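Local coordinates for putative Lipoprotein (Shewanella oneidensis, PDB 3U24) that is of unknown function but binds zinc and calcium ions and is probably related to metallopeptidases, at residues A31-D34 with D35-L39; K84-T87 with S88-I92. All coordinates share one frame; numbering follows the deposited sequence.

Interaction 1 (31-34 with 35-39) and interaction 2 (84-87 with 88-92) are both local, one inside helix 25-39 and the other at the start of helix 88-111. Their centres lie 21 Å apart and their nearest atoms about 10 Å, without touching, but F25, on the first helix, packs against L86 and E90 of the second contact. Both sit near metal. In interaction 1, D35 binds a zinc ion directly, while the side chain of W37 is about 9 Å from that of H50, a ligand of another zinc. In interaction 2, T91 lies about 3 Å from the zinc-binding H95, side chain to side chain, and about 6 Å from a bound zinc.

Interaction 1 of 2, residues A31-D34 with D35-L39; sequences AFID and DLWQL. With ZN (zinc ion), chain H; EDO (1,2-ethanediol), chain X.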
loop_
_atom_site.group_PDB
_atom_site.type_symbol
_atom_site.label_atom_id
_atom_site.label_comp_id
_atom_site.label_asym_id
_atom_site.label_seq_id
_atom_site.Cartn_x
_atom_site.Cartn_y
_atom_site.Cartn_z
ATOM N N ALA A 31 -19.389 7.775 -16.958
ATOM C CA ALA A 31 -20.424 6.739 -16.955
ATOM C C ALA A 31 -19.875 5.412 -16.437
ATOM O O ALA A 31 -20.580 4.657 -15.795
ATOM C CB ALA A 31 -21.012 6.553 -18.344
ATOM N N PHE A 32 -18.616 5.129 -16.709
ATOM C CA PHE A 32 -18.019 3.913 -16.227
ATOM C C PHE A 32 -17.987 3.881 -14.684
ATOM O O PHE A 32 -18.348 2.901 -14.054
ATOM C CB PHE A 32 -16.591 3.769 -16.767
ATOM C CG PHE A 32 -15.836 2.659 -16.126
ATOM C CD1 PHE A 32 -16.062 1.380 -16.501
ATOM C CD2 PHE A 32 -14.955 2.906 -15.114
ATOM C CE1 PHE A 32 -15.408 0.332 -15.907
ATOM C CE2 PHE A 32 -14.287 1.875 -14.500
ATOM C CZ PHE A 32 -14.527 0.583 -14.899
ATOM N N ILE A 33 -17.489 4.943 -14.084
ATOM C CA ILE A 33 -17.457 5.066 -12.630
ATOM C C ILE A 33 -18.882 4.993 -12.080
ATOM O O ILE A 33 -19.143 4.254 -11.131
ATOM C CB ILE A 33 -16.734 6.367 -12.189
ATOM C CG1 ILE A 33 -15.232 6.295 -12.565
ATOM C CG2 ILE A 33 -16.934 6.660 -10.696
ATOM C CD1 ILE A 33 -14.578 5.011 -12.104
ATOM N N ASP A 34 -19.825 5.708 -12.682
ATOM C CA ASP A 34 -21.202 5.538 -12.251
ATOM C C ASP A 34 -21.687 4.082 -12.283
ATOM O O ASP A 34 -22.313 3.627 -11.325
ATOM C CB ASP A 34 -22.124 6.424 -13.039
ATOM C CG ASP A 34 -21.970 7.898 -12.664
ATOM O OD1 ASP A 34 -21.374 8.192 -11.592
ATOM O OD2 ASP A 34 -22.454 8.749 -13.450
ATOM N N ASP A 35 -21.352 3.348 -13.343
ATOM C CA ASP A 35 -21.751 1.978 -13.437
ATOM C C ASP A 35 -21.021 1.116 -12.443
ATOM O O ASP A 35 -21.598 0.177 -11.945
ATOM C CB ASP A 35 -21.509 1.426 -14.840
ATOM C CG ASP A 35 -22.433 2.047 -15.861
ATOM O OD1 ASP A 35 -23.442 2.620 -15.417
ATOM O OD2 ASP A 35 -22.156 1.980 -17.094
ATOM N N LEU A 36 -19.761 1.423 -12.161
ATOM C CA LEU A 36 -19.004 0.643 -11.200
ATOM C C LEU A 36 -19.660 0.781 -9.847
ATOM O O LEU A 36 -19.808 -0.198 -9.167
ATOM C CB LEU A 36 -17.536 1.060 -11.138
ATOM C CG LEU A 36 -16.622 0.194 -10.286
ATOM C CD1 LEU A 36 -16.590 -1.239 -10.780
ATOM C CD2 LEU A 36 -15.229 0.836 -10.195
ATOM N N TRP A 37 -20.096 1.980 -9.491
ATOM C CA TRP A 37 -20.724 2.196 -8.207
ATOM C C TRP A 37 -22.114 1.591 -8.059
ATOM O O TRP A 37 -22.508 1.203 -6.944
ATOM C CB TRP A 37 -20.789 3.664 -7.880
ATOM C CG TRP A 37 -19.479 4.390 -7.726
ATOM C CD1 TRP A 37 -19.312 5.752 -7.788
ATOM C CD2 TRP A 37 -18.140 3.847 -7.468
ATOM N NE1 TRP A 37 -18.015 6.083 -7.568
ATOM C CE2 TRP A 37 -17.260 4.993 -7.375
ATOM C CE3 TRP A 37 -17.603 2.576 -7.290
ATOM C CZ2 TRP A 37 -15.901 4.867 -7.157
ATOM C CZ3 TRP A 37 -16.218 2.454 -7.051
ATOM C CH2 TRP A 37 -15.393 3.576 -6.990
ATOM N N GLN A 38 -22.834 1.478 -9.156
ATOM C CA GLN A 38 -24.117 0.780 -9.200
ATOM C C GLN A 38 -23.933 -0.717 -9.005
ATOM O O GLN A 38 -24.757 -1.339 -8.384
ATOM C CB GLN A 38 -24.814 1.077 -10.538
ATOM C CG GLN A 38 -26.047 0.252 -10.872
ATOM C CD GLN A 38 -26.764 0.777 -12.141
ATOM O OE1 GLN A 38 -26.514 0.297 -13.267
ATOM N NE2 GLN A 38 -27.627 1.799 -11.967
ATOM N N LEU A 39 -22.854 -1.288 -9.552
ATOM C CA LEU A 39 -22.512 -2.691 -9.343
ATOM C C LEU A 39 -22.035 -2.947 -7.933
ATOM O O LEU A 39 -22.352 -3.980 -7.353
ATOM C CB LEU A 39 -21.403 -3.132 -10.301
ATOM C CG LEU A 39 -20.752 -4.487 -10.045
ATOM C CD1 LEU A 39 -21.691 -5.605 -10.477
ATOM C CD2 LEU A 39 -19.410 -4.571 -10.740
HETATM ZN ZN ZN H . -25.188 3.509 -16.608
HETATM C C1 EDO X . -27.542 -0.414 -5.702
HETATM O O1 EDO X . -27.513 -1.543 -6.571
HETATM C C2 EDO X . -26.750 0.711 -6.340
HETATM O O2 EDO X . -27.576 1.884 -6.355
HETATM O O HOH W 1 -23.659 5.258 -16.853
HETATM O O HOH W 2 -24.371 3.288 -19.014
#
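I33 and W37, one helical turn apart on helix 25-39, lie side by side and point the same way. I33 CG2 reaches the pyrrole part of the indole, 3.4 Å from W37 NE1, directed there by a chi1 of -66° that sets this methyl anti to the backbone N. The carbonyl oxygen I33 O sits over one ring face toward the rim, 3.4 Å above the plane, and also accepts W37 N at 3.0 Å. L431 of helix 427-432 touches both side chains, and Y369 OH is hydrogen-bonded to W37 NE1. An alanine in place of W37 would probably deprive Y369 of its indole partner and open a gap beside I33 CG2. Farther round the helix, D35 N donates to A31 O at 2.9 Å, and D35 CG lies 3.2 Å from the same oxygen. D35 OD1 binds a zinc ion at 2.3 Å; of the two waters also on the metal, one bonds A31 O weakly and the other donates to D35 OD2 at 3.2 Å. Q74 NE2 also bonds D35 OD2. With one oxygen on the metal and the other held by an amide and a water, the carboxylate is probably fixed in rotation and kept ionised.

Interaction 2 of 2, residues K84-T87 with S88-I92; sequences KSLT and SNETI
T87 and E90 form a capping box at the N-terminus of helix 88-111, each side chain bonding the other's backbone amide. E90 OE1 accepts T87 N at 3.0 Å in a nearly straight bond, with an N-H...O angle of 167°; the donor meets the anti side of the carboxylate, 33° out of its plane. In return T87 OG1 takes E90 N in a weak bond of 3.3 Å. That reach depends on a chi1 of 62°, which places the hydroxyl between the backbone N and the carbonyl carbon of T87, facing into the first turn. The two side chains cross at close quarters, with T87 OG1 3.3 Å from E90 CG. The first helical bond, T91 N to T87 O, follows at 2.8 Å. L86 lies against the same turn, L86 CD1 resting 4.0 Å from T91 CA. Near the helix start, the negative carboxylate is likely to be stabilised by the helix dipole. Outside the box, F25 of helix 25-39 packs on both L86 and E90. N89 ND2 bonds S424 O, just past the end of helix 414-423. The zinc-binding H95 is probably oriented in part by the bond from its ND1 to T91 O.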
loop_
_atom_site.group_PDB
_atom_site.type_symbol
_atom_site.label_atom_id
_atom_site.label_comp_id
_atom_site.label_asym_id
_atom_site.label_seq_id
_atom_site.Cartn_x
_atom_site.Cartn_y
_atom_site.Cartn_z
ATOM N N LYS A 84 -5.842 6.371 -31.034
ATOM C CA LYS A 84 -5.293 7.597 -31.615
ATOM C C LYS A 84 -6.199 8.809 -31.360
ATOM O O LYS A 84 -5.816 9.925 -31.638
ATOM C CB LYS A 84 -5.110 7.447 -33.141
ATOM C CG LYS A 84 -3.926 6.583 -33.583
ATOM C CD LYS A 84 -3.837 6.507 -35.123
ATOM C CE LYS A 84 -2.891 5.410 -35.629
ATOM N NZ LYS A 84 -1.435 5.676 -35.400
ATOM N N SER A 85 -7.419 8.587 -30.893
ATOM C CA SER A 85 -8.332 9.689 -30.649
ATOM C C SER A 85 -8.187 10.278 -29.239
ATOM O O SER A 85 -8.953 11.167 -28.896
ATOM C CB SER A 85 -9.806 9.272 -30.893
ATOM O OG SER A 85 -10.389 8.508 -29.801
ATOM N N LEU A 86 -7.200 9.837 -28.461
ATOM C CA LEU A 86 -7.153 10.143 -27.017
ATOM C C LEU A 86 -6.012 11.075 -26.637
ATOM O O LEU A 86 -4.946 10.981 -27.176
ATOM C CB LEU A 86 -7.013 8.857 -26.207
ATOM C CG LEU A 86 -8.103 7.793 -26.361
ATOM C CD1 LEU A 86 -7.817 6.658 -25.399
ATOM C CD2 LEU A 86 -9.506 8.372 -26.203
ATOM N N THR A 87 -6.240 11.965 -25.688
ATOM C CA THR A 87 -5.141 12.738 -25.115
ATOM C C THR A 87 -4.315 11.864 -24.135
ATOM O O THR A 87 -4.677 10.733 -23.832
ATOM C CB THR A 87 -5.666 13.921 -24.311
ATOM O OG1 THR A 87 -6.454 13.410 -23.235
ATOM C CG2 THR A 87 -6.507 14.865 -25.184
ATOM N N SER A 88 -3.244 12.425 -23.596
ATOM C CA SER A 88 -2.342 11.648 -22.775
ATOM C C SER A 88 -3.029 11.207 -21.491
ATOM O O SER A 88 -2.968 10.032 -21.158
ATOM C CB SER A 88 -1.020 12.374 -22.545
ATOM O OG SER A 88 -1.249 13.492 -21.738
ATOM N N ASN A 89 -3.759 12.101 -20.842
ATOM C CA ASN A 89 -4.569 11.713 -19.681
ATOM C C ASN A 89 -5.654 10.679 -19.952
ATOM O O ASN A 89 -5.938 9.799 -19.100
ATOM C CB ASN A 89 -5.267 12.930 -19.035
ATOM C CG ASN A 89 -4.582 13.371 -17.766
ATOM O OD1 ASN A 89 -3.350 13.250 -17.622
ATOM N ND2 ASN A 89 -5.380 13.864 -16.812
ATOM N N GLU A 90 -6.318 10.845 -21.086
ATOM C CA GLU A 90 -7.350 9.912 -21.471
ATOM C C GLU A 90 -6.749 8.535 -21.763
ATOM O O GLU A 90 -7.357 7.505 -21.430
ATOM C CB GLU A 90 -8.119 10.432 -22.668
ATOM C CG GLU A 90 -9.030 11.606 -22.350
ATOM C CD GLU A 90 -9.601 12.244 -23.589
ATOM O OE1 GLU A 90 -9.038 11.962 -24.687
ATOM O OE2 GLU A 90 -10.603 13.028 -23.484
ATOM N N THR A 91 -5.545 8.500 -22.338
ATOM C CA THR A 91 -4.960 7.206 -22.665
ATOM C C THR A 91 -4.529 6.490 -21.383
ATOM O O THR A 91 -4.678 5.287 -21.246
ATOM C CB THR A 91 -3.841 7.297 -23.745
ATOM O OG1 THR A 91 -3.546 5.965 -24.195
ATOM C CG2 THR A 91 -2.584 7.895 -23.223
ATOM N N ILE A 92 -4.065 7.249 -20.412
ATOM C CA ILE A 92 -3.796 6.681 -19.065
ATOM C C ILE A 92 -5.068 6.105 -18.443
ATOM O O ILE A 92 -5.087 4.934 -18.047
ATOM C CB ILE A 92 -3.112 7.689 -18.137
ATOM C CG1 ILE A 92 -1.681 7.957 -18.667
ATOM C CG2 ILE A 92 -3.094 7.152 -16.700
ATOM C CD1 ILE A 92 -1.077 9.257 -18.171
#